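Side-chain contacts in putative sugar binding protein (PDB 6GT9), which binds galactose in the cleft between its two lobes and probably serves as the sugar-recognising component of a sensing system for galactan utilization: residues A154-I159 and R173-A178; F140-A145 and Y242-D247; R78-A83 and A99-V104; E107-D110 and P114-T117; F33-E38 and R46-G51. One frame throughout, in Å; residues are numbered along the deposited sequence.

Contact 1 (A154-I159 and R173-A178)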
# COMPACT_ATOMS: atom_id res chain seq x y z
N ALA A 154 4.19 25.39 -1.07
CA ALA A 154 5.12 24.30 -0.83
C ALA A 154 5.83 23.93 -2.12
O ALA A 154 5.23 23.96 -3.20
CB ALA A 154 4.40 23.06 -0.27
N THR A 155 7.11 23.58 -1.99
CA THR A 155 7.91 23.02 -3.07
C THR A 155 8.06 21.53 -2.77
O THR A 155 8.80 21.15 -1.85
CB THR A 155 9.27 23.72 -3.17
OG1 THR A 155 9.07 25.12 -3.43
CG2 THR A 155 10.10 23.11 -4.30
N VAL A 156 7.36 20.70 -3.54
CA VAL A 156 7.08 19.32 -3.16
C VAL A 156 7.93 18.36 -3.97
O VAL A 156 8.02 18.47 -5.20
CB VAL A 156 5.58 18.99 -3.36
CG1 VAL A 156 5.31 17.55 -3.00
CG2 VAL A 156 4.73 19.94 -2.53
N ALA A 157 8.51 17.38 -3.28
CA ALA A 157 9.03 16.17 -3.91
C ALA A 157 8.22 14.98 -3.44
O ALA A 157 7.75 14.94 -2.30
CB ALA A 157 10.51 15.96 -3.58
N ILE A 158 8.09 13.99 -4.32
CA ILE A 158 7.30 12.78 -4.09
C ILE A 158 8.23 11.59 -4.15
O ILE A 158 9.02 11.46 -5.08
CB ILE A 158 6.17 12.61 -5.12
CG1 ILE A 158 5.18 13.76 -5.02
CG2 ILE A 158 5.48 11.23 -4.94
CD1 ILE A 158 4.01 13.67 -6.02
N ILE A 159 8.15 10.74 -3.13
CA ILE A 159 8.76 9.42 -3.18
C ILE A 159 7.62 8.40 -3.22
O ILE A 159 6.73 8.42 -2.37
CB ILE A 159 9.73 9.22 -2.01
CG1 ILE A 159 10.81 10.31 -2.11
CG2 ILE A 159 10.33 7.84 -2.02
CD1 ILE A 159 11.91 10.18 -1.15
N ARG A 173 -1.71 10.26 -8.16
CA ARG A 173 -2.64 10.99 -9.01
C ARG A 173 -3.70 11.71 -8.18
O ARG A 173 -4.08 12.85 -8.51
CB ARG A 173 -3.28 10.03 -10.01
CG ARG A 173 -4.21 10.71 -11.01
CD ARG A 173 -3.45 11.75 -11.82
NE ARG A 173 -4.35 12.73 -12.43
CZ ARG A 173 -5.00 12.54 -13.57
NH1 ARG A 173 -4.86 11.40 -14.23
NH2 ARG A 173 -5.80 13.49 -14.04
N GLY A 174 -4.18 11.09 -7.10
CA GLY A 174 -5.12 11.77 -6.23
C GLY A 174 -4.51 12.96 -5.52
O GLY A 174 -5.15 14.00 -5.34
N PHE A 175 -3.25 12.82 -5.08
CA PHE A 175 -2.53 13.94 -4.49
C PHE A 175 -2.46 15.11 -5.46
O PHE A 175 -2.77 16.25 -5.10
CB PHE A 175 -1.13 13.48 -4.08
CG PHE A 175 -0.24 14.58 -3.55
CD1 PHE A 175 0.56 15.32 -4.41
CD2 PHE A 175 -0.17 14.83 -2.19
CE1 PHE A 175 1.41 16.32 -3.92
CE2 PHE A 175 0.67 15.84 -1.69
CZ PHE A 175 1.46 16.58 -2.56
N GLU A 176 -2.04 14.83 -6.69
CA GLU A 176 -1.88 15.87 -7.70
C GLU A 176 -3.20 16.57 -8.00
O GLU A 176 -3.24 17.81 -8.13
CB GLU A 176 -1.28 15.24 -8.96
CG GLU A 176 0.18 14.82 -8.79
CD GLU A 176 0.69 13.96 -9.93
OE1 GLU A 176 -0.13 13.43 -10.71
OE2 GLU A 176 1.93 13.81 -10.05
N ASP A 177 -4.29 15.82 -8.10
CA ASP A 177 -5.59 16.44 -8.32
C ASP A 177 -5.97 17.35 -7.16
O ASP A 177 -6.57 18.42 -7.35
CB ASP A 177 -6.67 15.38 -8.54
CG ASP A 177 -6.50 14.64 -9.86
OD1 ASP A 177 -5.79 15.14 -10.76
OD2 ASP A 177 -7.11 13.55 -10.01
N ALA A 178 -5.63 16.93 -5.93
CA ALA A 178 -6.07 17.69 -4.76
C ALA A 178 -5.32 19.02 -4.63
O ALA A 178 -5.91 20.01 -4.19
CB ALA A 178 -5.88 16.86 -3.49
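With CG anti to the backbone N (chi1 176°), F175 carries its ring out from the helix toward the strand, where V156 and I158 reach back to it. I158 contributes the tip of its longer branch: CG1 lies beside the backbone N (chi1 -64°) and the chain then runs fully extended, which brings CD1 within 4.1 Å of F175 CD1. V156 uses its CG1 methyl, 4.0 Å from F175 CZ. The two alkyl groups therefore approach different atoms of one ring, both obliquely, and in each pair the side chains slide past one another in opposite directions instead of meeting end on. Nothing polar links strand and helix, so this is a purely apolar contact, held by dispersion and by burial of all three residues. The ring is confined further by Y218 of strand 216-219, on which it stacks, and by L146 of helix 135-149. A little further round the helix, R173 NE donates to D177 OD1 (3.3 Å), one turn on, approaching from the syn side but 32° out of the carboxylate plane. D177 is shared: its OD1 also pairs with R180, and its OD2 bonds to the hydroxyl of Y136. An aromatic side chain packed obliquely against alternate aliphatic residues of a strand illustrates how a helix is fixed to its sheet, here within the beta-alpha-beta unit of strand 154-160, helix 166-179 and strand 185-192.

Contact 2 (F140-A145 and Y242-D247). With GAL (beta-D-galactopyranose), chain E.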
# COMPACT_ATOMS: atom_id res chain seq x y z
N PHE A 140 -5.72 11.79 -2.51
CA PHE A 140 -6.44 13.06 -2.52
C PHE A 140 -6.48 13.67 -1.12
O PHE A 140 -6.26 14.87 -0.95
CB PHE A 140 -7.85 12.83 -3.06
CG PHE A 140 -8.59 14.09 -3.42
CD1 PHE A 140 -9.39 14.72 -2.50
CD2 PHE A 140 -8.52 14.61 -4.71
CE1 PHE A 140 -10.10 15.88 -2.84
CE2 PHE A 140 -9.21 15.77 -5.05
CZ PHE A 140 -10.01 16.39 -4.12
N LEU A 141 -6.77 12.85 -0.11
CA LEU A 141 -6.74 13.31 1.28
C LEU A 141 -5.35 13.78 1.67
O LEU A 141 -5.22 14.78 2.39
CB LEU A 141 -7.21 12.21 2.23
CG LEU A 141 -8.68 11.81 2.13
CD1 LEU A 141 -8.99 10.64 3.09
CD2 LEU A 141 -9.61 13.01 2.39
N ALA A 142 -4.31 13.05 1.27
CA ALA A 142 -2.95 13.51 1.54
C ALA A 142 -2.69 14.85 0.88
O ALA A 142 -2.04 15.72 1.47
CB ALA A 142 -1.94 12.46 1.07
N GLY A 143 -3.23 15.05 -0.33
CA GLY A 143 -3.06 16.33 -1.00
C GLY A 143 -3.79 17.46 -0.29
O GLY A 143 -3.23 18.55 -0.10
N ARG A 144 -5.05 17.23 0.09
CA ARG A 144 -5.77 18.20 0.90
C ARG A 144 -5.00 18.54 2.16
O ARG A 144 -4.87 19.71 2.54
CB ARG A 144 -7.15 17.66 1.27
CG ARG A 144 -8.17 17.70 0.14
CD ARG A 144 -8.72 19.11 -0.04
NE ARG A 144 -9.86 19.13 -0.96
CZ ARG A 144 -9.77 19.51 -2.24
NH1 ARG A 144 -8.60 19.91 -2.72
NH2 ARG A 144 -10.84 19.50 -3.02
N ALA A 145 -4.45 17.52 2.82
CA ALA A 145 -3.76 17.73 4.09
C ALA A 145 -2.52 18.60 3.91
O ALA A 145 -2.29 19.54 4.69
CB ALA A 145 -3.37 16.38 4.70
N TYR A 242 8.39 19.80 5.49
CA TYR A 242 7.10 19.17 5.71
C TYR A 242 7.11 17.77 5.12
O TYR A 242 7.43 17.59 3.94
CB TYR A 242 5.98 20.00 5.09
CG TYR A 242 4.58 19.42 5.26
CD1 TYR A 242 3.81 19.73 6.37
CD2 TYR A 242 4.04 18.57 4.30
CE1 TYR A 242 2.53 19.19 6.53
CE2 TYR A 242 2.76 18.04 4.44
CZ TYR A 242 2.01 18.34 5.56
OH TYR A 242 0.73 17.82 5.70
N ILE A 243 6.75 16.77 5.92
CA ILE A 243 6.71 15.38 5.46
C ILE A 243 5.31 14.83 5.71
O ILE A 243 4.86 14.79 6.86
CB ILE A 243 7.75 14.50 6.16
CG1 ILE A 243 9.15 15.07 5.98
CG2 ILE A 243 7.69 13.08 5.60
CD1 ILE A 243 10.20 14.27 6.72
N ILE A 244 4.65 14.36 4.65
CA ILE A 244 3.45 13.56 4.80
C ILE A 244 3.71 12.20 4.15
O ILE A 244 4.18 12.13 3.01
CB ILE A 244 2.19 14.25 4.22
CG1 ILE A 244 0.94 13.36 4.43
CG2 ILE A 244 2.39 14.64 2.77
CD1 ILE A 244 -0.41 14.08 4.29
N GLY A 245 3.49 11.14 4.91
CA GLY A 245 3.72 9.79 4.41
C GLY A 245 2.51 8.89 4.53
O GLY A 245 1.40 9.38 4.78
N PHE A 246 2.70 7.58 4.34
CA PHE A 246 1.64 6.59 4.41
C PHE A 246 1.88 5.62 5.56
O PHE A 246 3.02 5.32 5.91
CB PHE A 246 1.51 5.80 3.10
CG PHE A 246 0.33 6.21 2.25
CD1 PHE A 246 0.34 7.40 1.55
CD2 PHE A 246 -0.80 5.41 2.19
CE1 PHE A 246 -0.73 7.79 0.79
CE2 PHE A 246 -1.90 5.79 1.43
CZ PHE A 246 -1.86 6.99 0.73
N ASP A 247 0.76 5.16 6.14
CA ASP A 247 0.69 4.08 7.12
C ASP A 247 1.26 4.47 8.47
O ASP A 247 1.74 5.60 8.66
CB ASP A 247 1.37 2.82 6.58
CG ASP A 247 0.82 2.42 5.24
OD1 ASP A 247 -0.40 2.16 5.13
OD2 ASP A 247 1.59 2.43 4.27
C1 GAL E . 1.84 0.36 1.74
C2 GAL E . 1.13 -0.37 0.62
C3 GAL E . 1.62 -1.82 0.49
C4 GAL E . 3.13 -1.85 0.30
C5 GAL E . 3.82 -1.04 1.39
C6 GAL E . 5.32 -0.88 1.14
O1 GAL E . 1.39 1.70 1.80
O2 GAL E . -0.28 -0.40 0.85
O3 GAL E . 1.08 -2.41 -0.66
O4 GAL E . 3.48 -1.32 -0.98
O5 GAL E . 3.27 0.34 1.51
O6 GAL E . 5.98 -0.46 2.32
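I244 puts its terminal methyl between two alanines one helical turn apart: CD1 lies 3.9 Å from A142 CB and 3.8 Å from A145 CB. The same methyl also rests 3.6 Å from A142 O, against the backbone itself. CG1 is anti to the backbone N (chi1 -179°), and the nearly extended branch points into the shallow surface left by these small residues. Helix and strand run almost antiparallel, at 163° with axes 9.6 Å apart, the usual layering of a helix on the sheet of an alpha/beta sandwich lobe in a periplasmic-binding-protein fold. Beside I244, the ring of Y242 brings OH near the helix, but its hydrogen bond goes to D149, further along the same helix. V299 of strand 298-301 touches both A145 and I244, and Y218 touches A142 and I244. Just past the strand's end the chain enters the sugar site, where D247 OD2 accepts a 2.6 Å hydrogen bond from galactose O1. The other carboxylate oxygen, OD1, is held by Q267 NE2, itself hydrogen-bonded to the sugar, which probably helps to fix the group's rotation. Replacing D247 by alanine removes the carboxylate, and the anomeric hydroxyl would probably lose this acceptor and Q267 one of its partners.

Contact 3 (R78-A83 and A99-V104)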
# COMPACT_ATOMS: atom_id res chain seq x y z
N ARG A 78 4.55 -15.24 -11.28
CA ARG A 78 4.92 -16.65 -11.31
C ARG A 78 4.35 -17.38 -10.11
O ARG A 78 3.91 -18.54 -10.21
CB ARG A 78 6.45 -16.80 -11.36
CG ARG A 78 6.95 -18.23 -11.42
CD ARG A 78 8.48 -18.28 -11.20
NE ARG A 78 8.81 -17.97 -9.81
CZ ARG A 78 8.63 -18.83 -8.80
NH1 ARG A 78 8.15 -20.05 -9.04
NH2 ARG A 78 8.95 -18.47 -7.56
N ILE A 79 4.33 -16.72 -8.95
CA ILE A 79 3.79 -17.31 -7.73
C ILE A 79 2.28 -17.48 -7.84
O ILE A 79 1.73 -18.50 -7.39
CB ILE A 79 4.18 -16.44 -6.52
CG1 ILE A 79 5.70 -16.53 -6.30
CG2 ILE A 79 3.39 -16.84 -5.29
CD1 ILE A 79 6.21 -15.54 -5.29
N LEU A 80 1.60 -16.52 -8.46
CA LEU A 80 0.16 -16.66 -8.69
C LEU A 80 -0.14 -17.88 -9.54
O LEU A 80 -1.03 -18.68 -9.21
CB LEU A 80 -0.41 -15.41 -9.36
CG LEU A 80 -0.42 -14.18 -8.46
CD1 LEU A 80 -0.92 -12.96 -9.20
CD2 LEU A 80 -1.28 -14.47 -7.24
N LYS A 81 0.58 -18.05 -10.65
CA LYS A 81 0.31 -19.20 -11.51
C LYS A 81 0.68 -20.50 -10.82
O LYS A 81 -0.01 -21.52 -11.02
CB LYS A 81 1.06 -19.03 -12.82
CG LYS A 81 0.64 -17.77 -13.57
CD LYS A 81 1.47 -17.60 -14.83
CE LYS A 81 1.10 -16.32 -15.57
NZ LYS A 81 1.67 -16.31 -16.95
N LYS A 82 1.74 -20.50 -10.01
CA LYS A 82 2.14 -21.72 -9.32
C LYS A 82 1.08 -22.16 -8.32
O LYS A 82 0.78 -23.36 -8.21
CB LYS A 82 3.48 -21.50 -8.62
CG LYS A 82 4.12 -22.78 -8.12
CD LYS A 82 5.51 -22.50 -7.61
CE LYS A 82 6.09 -23.75 -7.00
NZ LYS A 82 5.95 -24.88 -7.94
N ALA A 83 0.50 -21.21 -7.58
CA ALA A 83 -0.58 -21.55 -6.66
C ALA A 83 -1.81 -22.05 -7.41
O ALA A 83 -2.49 -22.98 -6.95
CB ALA A 83 -0.95 -20.35 -5.79
N ALA A 99 -1.81 -4.06 -16.63
CA ALA A 99 -1.38 -4.68 -17.88
C ALA A 99 -1.01 -6.15 -17.70
O ALA A 99 -1.30 -6.98 -18.56
CB ALA A 99 -0.19 -3.90 -18.46
N GLU A 100 -0.35 -6.46 -16.62
CA GLU A 100 0.04 -7.81 -16.41
C GLU A 100 -0.87 -8.66 -15.55
O GLU A 100 -0.98 -9.84 -15.80
CB GLU A 100 1.44 -7.86 -15.80
CG GLU A 100 2.52 -7.39 -16.75
CD GLU A 100 3.06 -6.03 -16.40
OE1 GLU A 100 2.35 -5.21 -15.84
OE2 GLU A 100 4.22 -5.81 -16.69
N PHE A 101 -1.54 -8.04 -14.57
CA PHE A 101 -2.32 -8.81 -13.59
C PHE A 101 -3.75 -9.10 -14.02
O PHE A 101 -4.31 -10.11 -13.58
CB PHE A 101 -2.32 -8.10 -12.23
CG PHE A 101 -1.09 -8.37 -11.42
CD1 PHE A 101 0.12 -7.80 -11.78
CD2 PHE A 101 -1.14 -9.22 -10.32
CE1 PHE A 101 1.28 -8.07 -11.04
CE2 PHE A 101 0.01 -9.49 -9.58
CZ PHE A 101 1.22 -8.92 -9.95
N VAL A 102 -4.37 -8.26 -14.86
CA VAL A 102 -5.74 -8.54 -15.29
C VAL A 102 -5.83 -9.85 -16.08
O VAL A 102 -6.63 -10.72 -15.70
CB VAL A 102 -6.33 -7.35 -16.06
CG1 VAL A 102 -7.61 -7.77 -16.77
CG2 VAL A 102 -6.59 -6.17 -15.13
N PRO A 103 -5.06 -10.06 -17.15
CA PRO A 103 -5.15 -11.36 -17.84
C PRO A 103 -4.83 -12.55 -16.95
O PRO A 103 -5.44 -13.62 -17.14
CB PRO A 103 -4.14 -11.22 -18.99
CG PRO A 103 -3.28 -10.06 -18.62
CD PRO A 103 -4.16 -9.13 -17.86
N VAL A 104 -3.92 -12.42 -15.99
CA VAL A 104 -3.59 -13.57 -15.14
C VAL A 104 -4.69 -13.82 -14.12
O VAL A 104 -5.05 -14.98 -13.85
CB VAL A 104 -2.23 -13.35 -14.45
CG1 VAL A 104 -1.93 -14.50 -13.49
CG2 VAL A 104 -1.13 -13.24 -15.49
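The segments carrying L80 and V104 run side by side in nearly the same direction, 7° apart with axes separated by 11.3 Å, and the backbones come nearest at K81 and V104, whose CA atoms are 7.8 Å apart. The second helix is kinked at P103, whose nitrogen has no hydrogen to give to the preceding turn. At this spacing the gap must be bridged by side chains. L80, with CG beside its backbone N (chi1 -69°) and the next torsion extended, sends CD1 to the ring of F101, meeting CE2 at 3.6 Å on an oblique path. The two side chains cross at about a right angle. Parallel neighbouring helices of this kind are what successive beta-alpha units produce on one face of a Rossmann-like sheet: strand 90-93 links the two in the chain, and its I91 and T93 lie beneath L80. H76, one turn before L80, meets the F101 ring edge-to-face, and L77 touches both F101 and V104. V104 points toward the first helix. Its CG1 is only loosely packed on L80 CB, at 4.5 Å, whereas K81 lies across both methyls, its CE 3.8 Å from V104 CG2 and 4.1 Å from V104 CG1. The extended lysine chain thus lends its methylenes to the edge of the apolar layer while its ammonium end continues past the valine, on the exposed side of the helix pair.

Contact 4 (E107-D110 and P114-T117)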
# COMPACT_ATOMS: atom_id res chain seq x y z
N GLU A 107 -7.37 -15.57 -16.16
CA GLU A 107 -7.10 -16.96 -16.50
C GLU A 107 -7.22 -17.86 -15.28
O GLU A 107 -7.68 -19.01 -15.39
CB GLU A 107 -5.72 -17.08 -17.16
CG GLU A 107 -4.62 -17.58 -16.27
CD GLU A 107 -3.24 -17.46 -16.91
OE1 GLU A 107 -2.82 -16.37 -17.23
OE2 GLU A 107 -2.55 -18.44 -17.08
N ILE A 108 -6.83 -17.36 -14.10
CA ILE A 108 -7.00 -18.13 -12.87
C ILE A 108 -8.48 -18.33 -12.58
O ILE A 108 -8.93 -19.45 -12.28
CB ILE A 108 -6.29 -17.43 -11.70
CG1 ILE A 108 -4.77 -17.51 -11.87
CG2 ILE A 108 -6.74 -18.01 -10.36
CD1 ILE A 108 -4.00 -16.67 -10.88
N THR A 109 -9.26 -17.25 -12.69
CA THR A 109 -10.70 -17.33 -12.49
C THR A 109 -11.33 -18.36 -13.43
O THR A 109 -12.25 -19.08 -13.04
CB THR A 109 -11.34 -15.96 -12.71
OG1 THR A 109 -10.85 -15.04 -11.73
CG2 THR A 109 -12.86 -16.04 -12.60
N ASP A 110 -10.85 -18.43 -14.67
CA ASP A 110 -11.42 -19.34 -15.65
C ASP A 110 -11.05 -20.80 -15.37
O ASP A 110 -11.69 -21.70 -15.91
CB ASP A 110 -11.00 -18.94 -17.06
CG ASP A 110 -11.60 -17.60 -17.49
OD1 ASP A 110 -12.75 -17.30 -17.10
OD2 ASP A 110 -10.93 -16.85 -18.23
N PRO A 114 -11.42 -18.84 -7.28
CA PRO A 114 -11.83 -17.45 -7.05
C PRO A 114 -10.66 -16.58 -6.62
O PRO A 114 -9.76 -17.03 -5.90
CB PRO A 114 -12.88 -17.56 -5.94
CG PRO A 114 -12.53 -18.82 -5.22
CD PRO A 114 -11.98 -19.75 -6.27
N VAL A 115 -10.68 -15.31 -7.04
CA VAL A 115 -9.63 -14.36 -6.72
C VAL A 115 -10.25 -13.19 -5.97
O VAL A 115 -11.25 -12.62 -6.42
CB VAL A 115 -8.88 -13.88 -7.98
CG1 VAL A 115 -7.91 -12.72 -7.64
CG2 VAL A 115 -8.10 -15.05 -8.60
N VAL A 116 -9.68 -12.88 -4.81
CA VAL A 116 -10.00 -11.66 -4.07
C VAL A 116 -8.78 -10.76 -4.13
O VAL A 116 -7.66 -11.20 -3.81
CB VAL A 116 -10.40 -11.96 -2.61
CG1 VAL A 116 -10.51 -10.66 -1.80
CG2 VAL A 116 -11.74 -12.72 -2.56
N THR A 117 -8.96 -9.52 -4.57
CA THR A 117 -7.86 -8.58 -4.53
C THR A 117 -7.83 -7.90 -3.17
O THR A 117 -8.86 -7.71 -2.51
CB THR A 117 -7.98 -7.55 -5.65
OG1 THR A 117 -9.29 -6.97 -5.66
CG2 THR A 117 -7.72 -8.23 -6.98
O HOH W 1 -12.27 -14.60 -9.43
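I108 and V115 meet through one methyl each: CG2 of the isoleucine and CG2 of the valine are 3.7 Å apart, and the side chains cross at about a right angle. On I108 it is the short branch that does the touching. CG2 is anti to the backbone N, while the longer branch, with CG1 beside that N (chi1 -70°), extends to the neighbourhood of L80 and A84 in helix 73-85. V115 has CG1 anti to its own N (chi1 172°), which leaves CG2 beside the N and facing the helix. There it also lies 4.2 Å from T109 OG1. The threonine hydroxyl is likewise beside its backbone N (chi1 -63°), a position from which it bonds back to the carbonyl oxygen of I105 on the preceding turn. A water donates to T109 OG1 at 2.7 Å and accepts from V115 N at 3.0 Å, bridging the helix to the first residue of strand 115-118. Only three residues separate the segments, in the link from helix to strand of the beta-alpha-beta unit 90-93, 98-110, 115-118. The chemistry is therefore divided: methyls close the buried side, while a water, positioned by a hydroxyl already tied to its own helix, supplies the acceptor for the strand's leading amide.

Contact 5 (F33-E38 and R46-G51). With GAL (beta-D-galactopyranose), chain E.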
# COMPACT_ATOMS: atom_id res chain seq x y z
N PHE A 33 -6.21 -21.51 1.13
CA PHE A 33 -6.18 -20.16 0.57
C PHE A 33 -4.74 -19.67 0.55
O PHE A 33 -3.99 -19.90 1.50
CB PHE A 33 -6.99 -19.15 1.40
CG PHE A 33 -8.46 -19.49 1.57
CD1 PHE A 33 -9.07 -20.48 0.80
CD2 PHE A 33 -9.22 -18.80 2.50
CE1 PHE A 33 -10.42 -20.78 0.97
CE2 PHE A 33 -10.57 -19.09 2.67
CZ PHE A 33 -11.16 -20.10 1.91
N VAL A 34 -4.36 -18.98 -0.52
CA VAL A 34 -3.02 -18.41 -0.64
C VAL A 34 -3.15 -16.89 -0.58
O VAL A 34 -4.00 -16.31 -1.26
CB VAL A 34 -2.32 -18.85 -1.94
CG1 VAL A 34 -0.94 -18.17 -2.04
CG2 VAL A 34 -2.18 -20.39 -1.98
N LEU A 35 -2.30 -16.26 0.22
CA LEU A 35 -2.18 -14.80 0.26
C LEU A 35 -0.81 -14.46 -0.29
O LEU A 35 0.20 -14.95 0.22
CB LEU A 35 -2.35 -14.26 1.68
CG LEU A 35 -2.00 -12.78 1.89
CD1 LEU A 35 -2.93 -11.86 1.11
CD2 LEU A 35 -2.02 -12.44 3.38
N VAL A 36 -0.78 -13.66 -1.35
CA VAL A 36 0.46 -13.26 -2.00
C VAL A 36 0.72 -11.80 -1.66
O VAL A 36 -0.04 -10.92 -2.09
CB VAL A 36 0.39 -13.47 -3.52
CG1 VAL A 36 1.71 -13.04 -4.16
CG2 VAL A 36 0.06 -14.92 -3.84
N PRO A 37 1.76 -11.48 -0.89
CA PRO A 37 2.09 -10.08 -0.61
C PRO A 37 2.96 -9.50 -1.71
O PRO A 37 3.51 -10.20 -2.55
CB PRO A 37 2.87 -10.17 0.70
CG PRO A 37 3.66 -11.44 0.51
CD PRO A 37 2.68 -12.40 -0.18
N GLU A 38 3.07 -8.17 -1.70
CA GLU A 38 3.97 -7.50 -2.64
C GLU A 38 5.41 -7.93 -2.40
O GLU A 38 6.18 -8.10 -3.34
CB GLU A 38 3.83 -5.98 -2.49
CG GLU A 38 4.60 -5.14 -3.50
CD GLU A 38 4.19 -3.66 -3.42
OE1 GLU A 38 3.31 -3.35 -2.59
OE2 GLU A 38 4.73 -2.82 -4.18
N ARG A 46 3.45 -7.97 6.48
CA ARG A 46 3.38 -8.90 7.59
C ARG A 46 2.20 -8.57 8.52
O ARG A 46 1.65 -9.47 9.16
CB ARG A 46 4.70 -8.90 8.37
CG ARG A 46 5.86 -9.59 7.66
CD ARG A 46 5.72 -11.12 7.61
NE ARG A 46 6.95 -11.78 7.16
CZ ARG A 46 7.05 -13.07 6.85
NH1 ARG A 46 5.99 -13.87 6.92
NH2 ARG A 46 8.22 -13.57 6.45
N LEU A 47 1.81 -7.30 8.59
CA LEU A 47 0.59 -6.95 9.32
C LEU A 47 -0.64 -7.49 8.62
O LEU A 47 -1.56 -7.99 9.27
CB LEU A 47 0.47 -5.43 9.47
CG LEU A 47 1.32 -4.77 10.55
CD1 LEU A 47 1.00 -3.26 10.62
CD2 LEU A 47 1.09 -5.43 11.89
N VAL A 48 -0.69 -7.38 7.29
CA VAL A 48 -1.80 -7.96 6.54
C VAL A 48 -1.87 -9.45 6.79
O VAL A 48 -2.96 -10.01 6.99
CB VAL A 48 -1.66 -7.66 5.04
CG1 VAL A 48 -2.78 -8.32 4.28
CG2 VAL A 48 -1.64 -6.16 4.78
N GLU A 49 -0.71 -10.12 6.83
CA GLU A 49 -0.68 -11.56 7.07
C GLU A 49 -1.19 -11.90 8.46
O GLU A 49 -1.83 -12.94 8.65
CB GLU A 49 0.74 -12.11 6.89
CG GLU A 49 0.84 -13.62 7.14
CD GLU A 49 2.25 -14.12 7.31
OE1 GLU A 49 2.45 -15.36 7.23
OE2 GLU A 49 3.15 -13.30 7.52
N LYS A 50 -0.92 -11.03 9.44
CA LYS A 50 -1.46 -11.26 10.78
C LYS A 50 -2.98 -11.28 10.77
O LYS A 50 -3.60 -12.14 11.39
CB LYS A 50 -0.94 -10.18 11.74
CG LYS A 50 0.33 -10.62 12.47
CD LYS A 50 0.93 -9.53 13.35
CE LYS A 50 2.28 -9.99 13.93
NZ LYS A 50 3.29 -10.39 12.89
N GLY A 51 -3.60 -10.33 10.05
CA GLY A 51 -5.05 -10.34 9.94
C GLY A 51 -5.57 -11.57 9.21
O GLY A 51 -6.50 -12.24 9.68
C1 GAL E . 1.84 0.36 1.74
C2 GAL E . 1.13 -0.37 0.62
C3 GAL E . 1.62 -1.82 0.49
C4 GAL E . 3.13 -1.85 0.30
C5 GAL E . 3.82 -1.04 1.39
C6 GAL E . 5.32 -0.88 1.14
O1 GAL E . 1.39 1.70 1.80
O2 GAL E . -0.28 -0.40 0.85
O3 GAL E . 1.08 -2.41 -0.66
O4 GAL E . 3.48 -1.32 -0.98
O5 GAL E . 3.27 0.34 1.51
O6 GAL E . 5.98 -0.46 2.32
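L35 is the strand residue that meets the helix, its CD2 lying 4.0 Å from E49 CA and 4.3 Å from V48 CG1. CG anti to the backbone N (chi1 170°) carries the isobutyl group straight out from the strand, and the second torsion, 64°, directs CD2 onto the helix, where it packs on the CA of E49 as well as on the V48 side chain. V36 faces the other way, to H76, I79 and L80 of helix 73-85, and P37, again on the near side, rests on Y65 of strand 62-65. The same tyrosine touches R46 and E49, which pair with each other along the helix: R46 NH1 reaches E49 OE2 at 3.0 Å (162°), with the acceptor in the guanidinium plane and met on its syn side. D41 holds R46 NE, and K53 pairs with the other carboxylate oxygen of E49. At E38 the chain enters the cleft. Its extended side chain delivers OE1 to galactose O4 at 2.6 Å, and Q94 NE2 donates to that same oxygen. With an alanine here the carboxylate is gone, and the O4 hydroxyl would probably be left without this acceptor and Q94 without its partner on E38. A binding residue just past the C-terminal end of a parallel strand is a common feature of Rossmann-like folds; here it is E38, following strand 32-36 of the beta-alpha-beta unit completed by helix 43-59 and strand 62-65.

Overall arrangement
Contacts 1 and 2 belong to one lobe and contacts 3, 4 and 5 to the other, with galactose between them, gripped from one side through contact 2 and from the other through contact 5. All five are mainly buried, though contact 3 reaches the surface at K81. Contacts 1 and 2 touch through their helices and share a sheet; contacts 3 and 4 share helix 98-110, and L80 packs on V36 to join contact 3 to contact 5. The chemistry follows position: contacts 1 and 3 are apolar across their segments, contact 4 adds a bridging water at a turn, and contacts 2 and 5 pair apolar packing with carboxylates at the strand ends.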